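Local coordinates for protein glycosyl hydrolase family 88 (Pedobacter heparinus, PDB 3WIW) that hydrolyses unsaturated glucuronyl saccharides with specificity for heparin, as an alpha6/alpha6-barrel enzyme of glycosyl hydrolase family 88, at residues T234-T239 / W244-A249; A276-H281 / W292-H297; K358-A363 / N375-Y380. All coordinates share one frame; numbering follows the deposited sequence.

How the interactions relate
The three contacts follow one another along the chain, and none encloses or crosses another. Interaction 1 closes the short loop between strand 229-233 and helix 245-262. Next, interaction 2 brings the end of helix 265-279 against the loop leading to helix 306-322, with ten residues between segments 276-281 and 292-297. Interaction 3 comes last, setting segment 358-363 beside segment 375-380 at the start of helix 375-392. Interactions 1 and 2 are tied by Leu-238 N to Asp-293 OD2 (2.8 Å) and by Ala-245 N to Trp-292 O (2.9 Å). Arg-246 links interaction 1 to interaction 3 through Val-361 O and Gly-362 O, while Trp-292 packs on Val-361 between interactions 2 and 3.

Interaction 1. Residues T234-T239 / W244-A249; sequences THQGLT and WARGQA
Gln-236 lies alongside Trp-244, both side chains pointing the same way, with the amide plane turned 57° from that of the indole. Gln-236 CB rests over the face of the five-membered ring in a CH-pi contact, 4.2 Å from its centroid, and Gln-236 OE1 ends 3.7 Å from Trp-244 CZ2. On the same face, Gln-236 O approaches Trp-244 CD1 to 3.4 Å. With CG anti to the backbone N (chi1 170°), Trp-244 inserts its indole between this loop and its own helix, whose Arg-246 CB and Gly-247 N cover the opposite face. Gly-237 CA packs 3.6 Å from Trp-244 CB; a CB on the glycine would collide there. The polar ends meet through a water that donates to Gln-236 OE1 (2.8 Å) and accepts from Arg-246 NH2 (3.1 Å) at the guanidinium edge. Asp-305, Val-361 O and Gly-362 O also hold that guanidinium, and Arg-246, like Thr-234, is predicted to bind substrate. Thr-234 OG1 accepts from Gly-237 N in an ST motif. The loop thus carries the chain from strand 229-233 to Trp-244, the N-cap of helix 245-262, which packs through Gln-248 on helix 265-279 and through Ala-249 on helix 306-322.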
# COMPACT_ATOMS: atom_id res chain seq x y z
N THR A 234 -5.29 19.03 -0.45
CA THR A 234 -5.30 17.82 0.35
C THR A 234 -6.67 17.12 0.27
O THR A 234 -7.67 17.70 -0.16
CB THR A 234 -4.92 18.07 1.82
OG1 THR A 234 -4.60 16.80 2.41
CG2 THR A 234 -6.06 18.74 2.60
N HIS A 235 -6.70 15.88 0.70
CA HIS A 235 -7.95 15.22 1.00
C HIS A 235 -7.88 14.63 2.40
O HIS A 235 -8.74 14.91 3.23
CB HIS A 235 -8.30 14.17 -0.07
CG HIS A 235 -9.63 13.55 0.13
ND1 HIS A 235 -10.81 14.24 -0.04
CD2 HIS A 235 -9.98 12.28 0.47
CE1 HIS A 235 -11.83 13.43 0.19
NE2 HIS A 235 -11.35 12.24 0.51
N GLN A 236 -6.84 13.86 2.70
CA GLN A 236 -6.73 13.23 4.02
C GLN A 236 -5.60 13.75 4.91
O GLN A 236 -5.39 13.24 6.03
CB GLN A 236 -6.72 11.70 3.89
CG GLN A 236 -8.13 11.21 3.49
CD GLN A 236 -8.22 9.77 3.10
OE1 GLN A 236 -7.30 9.22 2.54
NE2 GLN A 236 -9.38 9.17 3.35
N GLY A 237 -4.92 14.80 4.46
CA GLY A 237 -3.90 15.44 5.29
C GLY A 237 -4.40 16.64 6.06
O GLY A 237 -5.58 17.00 6.02
N LEU A 238 -3.49 17.27 6.78
CA LEU A 238 -3.81 18.42 7.59
C LEU A 238 -4.27 19.65 6.80
O LEU A 238 -5.27 20.29 7.18
CB LEU A 238 -2.58 18.79 8.42
CG LEU A 238 -2.76 19.86 9.48
CD1 LEU A 238 -3.52 19.29 10.68
CD2 LEU A 238 -1.40 20.40 9.93
N THR A 239 -3.56 20.00 5.73
CA THR A 239 -3.89 21.18 4.92
C THR A 239 -3.46 20.93 3.48
O THR A 239 -2.70 20.00 3.19
CB THR A 239 -3.14 22.46 5.36
OG1 THR A 239 -1.77 22.36 4.97
CG2 THR A 239 -3.23 22.74 6.87
N TRP A 244 0.87 14.74 4.28
CA TRP A 244 0.11 13.63 4.83
C TRP A 244 1.00 12.39 4.83
O TRP A 244 1.56 12.06 3.79
CB TRP A 244 -1.16 13.45 3.97
CG TRP A 244 -1.95 12.22 4.26
CD1 TRP A 244 -2.37 11.76 5.47
CD2 TRP A 244 -2.41 11.27 3.28
NE1 TRP A 244 -3.10 10.59 5.30
CE2 TRP A 244 -3.11 10.26 3.96
CE3 TRP A 244 -2.31 11.19 1.88
CZ2 TRP A 244 -3.71 9.18 3.30
CZ3 TRP A 244 -2.87 10.10 1.23
CH2 TRP A 244 -3.56 9.10 1.94
N ALA A 245 1.18 11.71 5.97
CA ALA A 245 2.27 10.73 6.06
C ALA A 245 2.06 9.53 5.14
O ALA A 245 3.00 9.11 4.44
CB ALA A 245 2.49 10.27 7.49
N ARG A 246 0.86 8.95 5.13
CA ARG A 246 0.63 7.80 4.26
C ARG A 246 0.78 8.21 2.78
O ARG A 246 1.28 7.44 1.98
CB ARG A 246 -0.69 7.09 4.57
CG ARG A 246 -0.87 5.83 3.73
CD ARG A 246 -1.98 4.93 4.26
NE ARG A 246 -3.31 5.53 4.22
CZ ARG A 246 -3.96 6.02 5.28
NH1 ARG A 246 -3.38 6.06 6.48
NH2 ARG A 246 -5.18 6.52 5.14
N GLY A 247 0.39 9.43 2.45
CA GLY A 247 0.63 9.93 1.10
C GLY A 247 2.10 10.01 0.75
O GLY A 247 2.49 9.67 -0.37
N GLN A 248 2.93 10.48 1.68
CA GLN A 248 4.37 10.52 1.42
C GLN A 248 4.87 9.09 1.17
O GLN A 248 5.69 8.88 0.26
CB GLN A 248 5.15 11.14 2.58
CG GLN A 248 4.65 12.50 3.08
CD GLN A 248 4.34 13.48 1.95
OE1 GLN A 248 5.24 13.96 1.24
NE2 GLN A 248 3.07 13.81 1.78
N ALA A 249 4.36 8.14 1.96
CA ALA A 249 4.72 6.73 1.83
C ALA A 249 4.29 6.18 0.46
O ALA A 249 5.08 5.50 -0.19
CB ALA A 249 4.08 5.92 2.93
O HOH W 1 -7.18 6.47 2.79

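Interaction 2. Residues A276-H281 / W292-H297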
# COMPACT_ATOMS: atom_id res chain seq x y z
N ALA A 276 15.00 10.76 1.29
CA ALA A 276 15.72 11.73 2.11
C ALA A 276 14.79 12.71 2.81
O ALA A 276 14.97 13.01 3.99
CB ALA A 276 16.77 12.47 1.26
N PHE A 277 13.78 13.22 2.10
CA PHE A 277 12.78 14.09 2.70
C PHE A 277 12.13 13.41 3.92
O PHE A 277 11.99 14.03 4.98
CB PHE A 277 11.72 14.51 1.67
CG PHE A 277 10.53 15.20 2.29
CD1 PHE A 277 10.62 16.52 2.75
CD2 PHE A 277 9.33 14.52 2.46
CE1 PHE A 277 9.52 17.14 3.36
CE2 PHE A 277 8.23 15.14 3.07
CZ PHE A 277 8.34 16.45 3.52
N ILE A 278 11.77 12.14 3.77
CA ILE A 278 11.13 11.37 4.84
C ILE A 278 12.10 11.05 5.98
O ILE A 278 11.84 11.36 7.16
CB ILE A 278 10.50 10.08 4.28
CG1 ILE A 278 9.29 10.42 3.40
CG2 ILE A 278 10.09 9.16 5.41
CD1 ILE A 278 8.72 9.24 2.60
N MET A 279 13.26 10.49 5.64
CA MET A 279 14.17 9.98 6.66
C MET A 279 14.80 11.10 7.48
O MET A 279 15.06 10.94 8.67
CB MET A 279 15.27 9.14 6.00
CG MET A 279 14.73 7.82 5.42
SD MET A 279 15.90 6.99 4.33
CE MET A 279 17.23 6.62 5.46
N ASN A 280 15.04 12.24 6.85
CA ASN A 280 15.70 13.35 7.51
C ASN A 280 14.73 14.38 8.06
O ASN A 280 15.12 15.43 8.55
CB ASN A 280 16.65 14.04 6.54
CG ASN A 280 17.72 13.11 6.02
OD1 ASN A 280 18.18 12.23 6.74
ND2 ASN A 280 18.11 13.30 4.77
N HIS A 281 13.44 14.08 7.97
CA HIS A 281 12.46 15.08 8.34
C HIS A 281 12.56 15.43 9.82
O HIS A 281 12.71 14.54 10.67
CB HIS A 281 11.06 14.56 8.06
CG HIS A 281 10.05 15.64 7.92
ND1 HIS A 281 9.58 16.37 8.99
CD2 HIS A 281 9.48 16.18 6.82
CE1 HIS A 281 8.72 17.28 8.55
NE2 HIS A 281 8.65 17.18 7.24
N TRP A 292 0.74 11.20 11.86
CA TRP A 292 -0.19 10.97 10.77
C TRP A 292 -0.02 12.00 9.63
O TRP A 292 -0.29 11.72 8.46
CB TRP A 292 -1.63 10.95 11.30
CG TRP A 292 -2.10 12.30 11.72
CD1 TRP A 292 -1.86 12.91 12.93
CD2 TRP A 292 -2.84 13.23 10.95
NE1 TRP A 292 -2.40 14.19 12.93
CE2 TRP A 292 -3.01 14.40 11.71
CE3 TRP A 292 -3.38 13.20 9.65
CZ2 TRP A 292 -3.73 15.52 11.24
CZ3 TRP A 292 -4.09 14.31 9.17
CH2 TRP A 292 -4.24 15.45 9.96
N ASP A 293 0.45 13.20 9.98
CA ASP A 293 0.82 14.22 9.01
C ASP A 293 2.10 14.85 9.55
O ASP A 293 2.19 15.19 10.74
CB ASP A 293 -0.29 15.26 8.83
CG ASP A 293 -0.02 16.25 7.70
OD1 ASP A 293 0.98 17.02 7.77
OD2 ASP A 293 -0.81 16.29 6.72
N PHE A 294 3.11 14.99 8.68
CA PHE A 294 4.42 15.47 9.12
C PHE A 294 4.40 16.93 9.61
O PHE A 294 5.34 17.36 10.28
CB PHE A 294 5.46 15.37 8.00
CG PHE A 294 5.99 13.96 7.76
CD1 PHE A 294 5.30 13.02 7.02
CD2 PHE A 294 7.23 13.61 8.28
CE1 PHE A 294 5.83 11.74 6.81
CE2 PHE A 294 7.76 12.33 8.08
CZ PHE A 294 7.05 11.40 7.35
N ASP A 295 3.34 17.68 9.28
CA ASP A 295 3.33 19.11 9.54
C ASP A 295 2.52 19.55 10.76
O ASP A 295 2.37 20.74 11.00
CB ASP A 295 2.93 19.89 8.29
CG ASP A 295 3.95 19.71 7.18
OD1 ASP A 295 5.15 19.55 7.48
OD2 ASP A 295 3.57 19.68 6.02
N VAL A 296 1.99 18.59 11.51
CA VAL A 296 1.27 18.95 12.73
C VAL A 296 2.17 19.69 13.72
O VAL A 296 3.37 19.50 13.77
CB VAL A 296 0.66 17.72 13.42
CG1 VAL A 296 -0.37 17.07 12.50
CG2 VAL A 296 1.72 16.72 13.87
N HIS A 297 1.56 20.54 14.53
CA HIS A 297 2.35 21.31 15.47
C HIS A 297 2.68 20.51 16.74
O HIS A 297 3.65 20.81 17.43
CB HIS A 297 1.60 22.58 15.84
CG HIS A 297 0.50 22.32 16.80
ND1 HIS A 297 -0.67 21.70 16.43
CD2 HIS A 297 0.43 22.50 18.14
CE1 HIS A 297 -1.44 21.56 17.49
NE2 HIS A 297 -0.80 22.03 18.55
O HOH W 2 7.19 19.19 5.93
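The aromatic contact pairs Phe-294 with His-281 in an edge-to-face arrangement, the phenyl edge directed at the imidazole face. The planes are inclined at 52° and the centroids lie 4.8 Å apart. Phe-294 CD2 sits over the centre of the imidazole, 3.5 Å from His-281 CG. Beside it, Phe-294 CB adds a CH-pi contact on the imidazole, 4.0 Å from the His-281 ring centroid, so both the ring and the first carbon of the phenylalanine press on the histidine. Phe-294 CG stands anti to the carbonyl carbon (chi1 -77°), which carries the phenyl toward the helix end.

Apolar packing is lighter: Ile-278 CG2 meets Phe-294 CZ at 4.2 Å, and Ala-245 and Gln-248 of helix 245-262 also touch the phenyl.

In the alpha6/alpha6 barrel this is where helix 265-279 gives way to the long connection leading to helix 306-322. Phe-294 occupies a type I beta turn running from Asp-293 to Val-296, in which Asp-293 OD1 accepts from Asp-295 N (2.9 Å), forming an Asx turn.

Polar contacts across the pair run through water. One molecule lies at the imidazole edge, 2.8 Å from His-281 NE2, and donates to Asp-295 OD1 at 2.6 Å. On the other nitrogen, His-281 ND1 is hydrogen-bonded to the backbone N of Ala-283. An alanine in place of His-281 would remove the imidazole and would probably leave the Phe-294 edge without its aromatic partner and the bridging water without its anchor on the helix side.

Interaction 3. Residues K358-A363 / N375-Y380; sequences KHSVGA and NYADYY
Ser-360 and Ala-377 make the closest approach, the serine OG resting 3.5 Å from the Ala-377 methyl CB. The two residues direct their side chains toward each other, so a short hydroxyl meets a short methyl and the strand can lie near the helix, with 7.2 Å between Ser-360 CA and Ala-377 CA. A second, looser touch comes from Tyr-376, whose OH ends 4.1 Å from Gly-362 CA. Its CG stands between the backbone N and the carbonyl carbon (chi1 49°), a crowded position that sends the phenol outward from the first turn of the helix to the corner the chain turns at Gly-362.

Further out, the strand is fixed by its backbone. Val-361 N donates to Asp-305 OD1, Gly-362 O accepts from Arg-246 NH2, and Ser-360 and Gly-362 form backbone hydrogen bonds with Thr-372 and Glu-369, respectively, in the chain that returns to the helix. On the helix side, the Asp-378 carboxylate accepts from the backbone N of both Ile-356 and Leu-357, which holds the approach to the strand.

Helix 375-392 packs against helices 77-89, 117-132 and 306-322, as expected of one member of an alpha6/alpha6 barrel. Tyr-376 closes against Arg-246, a predicted substrate-binding residue, which places this strand-to-helix junction beside the probable active-site pocket.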
# COMPACT_ATOMS: atom_id res chain seq x y z
N LYS A 358 -1.28 -2.59 15.40
CA LYS A 358 -2.14 -1.57 15.99
C LYS A 358 -1.75 -0.17 15.49
O LYS A 358 -0.73 -0.00 14.80
CB LYS A 358 -1.97 -1.61 17.51
CG LYS A 358 -2.43 -2.93 18.10
CD LYS A 358 -2.10 -3.04 19.60
CE LYS A 358 -0.61 -3.26 19.88
NZ LYS A 358 -0.31 -3.12 21.34
N HIS A 359 -2.57 0.83 15.80
CA HIS A 359 -2.15 2.25 15.70
C HIS A 359 -1.97 2.82 14.29
O HIS A 359 -0.98 3.50 14.03
CB HIS A 359 -0.88 2.54 16.52
CG HIS A 359 -0.92 2.04 17.93
ND1 HIS A 359 -1.94 2.37 18.81
CD2 HIS A 359 -0.07 1.26 18.62
CE1 HIS A 359 -1.69 1.81 19.98
NE2 HIS A 359 -0.57 1.10 19.88
N SER A 360 -2.92 2.54 13.39
CA SER A 360 -3.01 3.29 12.14
C SER A 360 -4.04 4.41 12.22
O SER A 360 -4.88 4.43 13.14
CB SER A 360 -3.31 2.38 10.95
OG SER A 360 -2.18 1.59 10.65
N VAL A 361 -3.97 5.34 11.27
CA VAL A 361 -4.94 6.44 11.21
C VAL A 361 -5.49 6.51 9.78
O VAL A 361 -4.73 6.78 8.83
CB VAL A 361 -4.28 7.79 11.58
CG1 VAL A 361 -5.26 8.96 11.38
CG2 VAL A 361 -3.77 7.78 13.02
N GLY A 362 -6.79 6.27 9.63
CA GLY A 362 -7.42 6.32 8.32
C GLY A 362 -7.57 7.74 7.80
O GLY A 362 -6.98 8.11 6.79
N ALA A 363 -8.38 8.56 8.48
CA ALA A 363 -8.64 9.93 8.03
C ALA A 363 -8.98 10.78 9.24
O ALA A 363 -10.15 10.93 9.63
CB ALA A 363 -9.77 9.96 6.95
N ASN A 375 -6.43 -3.14 7.74
CA ASN A 375 -6.00 -4.28 6.95
C ASN A 375 -4.79 -4.01 6.05
O ASN A 375 -3.90 -4.87 5.93
CB ASN A 375 -7.19 -4.90 6.19
CG ASN A 375 -7.92 -3.91 5.26
OD1 ASN A 375 -7.44 -2.81 4.96
ND2 ASN A 375 -9.11 -4.33 4.80
N TYR A 376 -4.67 -2.81 5.50
CA TYR A 376 -3.51 -2.53 4.65
C TYR A 376 -2.22 -2.32 5.43
O TYR A 376 -1.14 -2.58 4.90
CB TYR A 376 -3.74 -1.39 3.67
CG TYR A 376 -4.32 -0.11 4.25
CD1 TYR A 376 -3.50 0.90 4.77
CD2 TYR A 376 -5.71 0.12 4.24
CE1 TYR A 376 -4.03 2.08 5.26
CE2 TYR A 376 -6.26 1.31 4.72
CZ TYR A 376 -5.41 2.29 5.23
OH TYR A 376 -5.91 3.48 5.70
N ALA A 377 -2.30 -1.89 6.70
CA ALA A 377 -1.09 -1.86 7.53
C ALA A 377 -0.53 -3.27 7.65
O ALA A 377 0.67 -3.49 7.50
CB ALA A 377 -1.36 -1.29 8.88
N ASP A 378 -1.41 -4.25 7.86
CA ASP A 378 -0.96 -5.62 8.01
C ASP A 378 -0.36 -6.15 6.70
O ASP A 378 0.67 -6.85 6.74
CB ASP A 378 -2.10 -6.55 8.44
CG ASP A 378 -2.64 -6.27 9.83
OD1 ASP A 378 -2.08 -5.42 10.56
OD2 ASP A 378 -3.61 -6.94 10.22
N TYR A 379 -0.97 -5.83 5.56
CA TYR A 379 -0.52 -6.29 4.27
C TYR A 379 0.90 -5.79 4.01
O TYR A 379 1.81 -6.59 3.70
CB TYR A 379 -1.49 -5.77 3.22
CG TYR A 379 -1.07 -6.09 1.81
CD1 TYR A 379 -1.40 -7.32 1.21
CD2 TYR A 379 -0.34 -5.15 1.04
CE1 TYR A 379 -1.03 -7.59 -0.11
CE2 TYR A 379 0.03 -5.43 -0.28
CZ TYR A 379 -0.32 -6.65 -0.84
OH TYR A 379 0.00 -6.95 -2.13
N TYR A 380 1.12 -4.48 4.15
CA TYR A 380 2.45 -3.93 3.86
C TYR A 380 3.48 -4.32 4.91
O TYR A 380 4.66 -4.46 4.59
CB TYR A 380 2.42 -2.41 3.56
CG TYR A 380 1.70 -2.15 2.26
CD1 TYR A 380 2.27 -2.49 1.02
CD2 TYR A 380 0.40 -1.64 2.26
CE1 TYR A 380 1.59 -2.30 -0.19
CE2 TYR A 380 -0.30 -1.45 1.07
CZ TYR A 380 0.31 -1.79 -0.16
OH TYR A 380 -0.41 -1.63 -1.30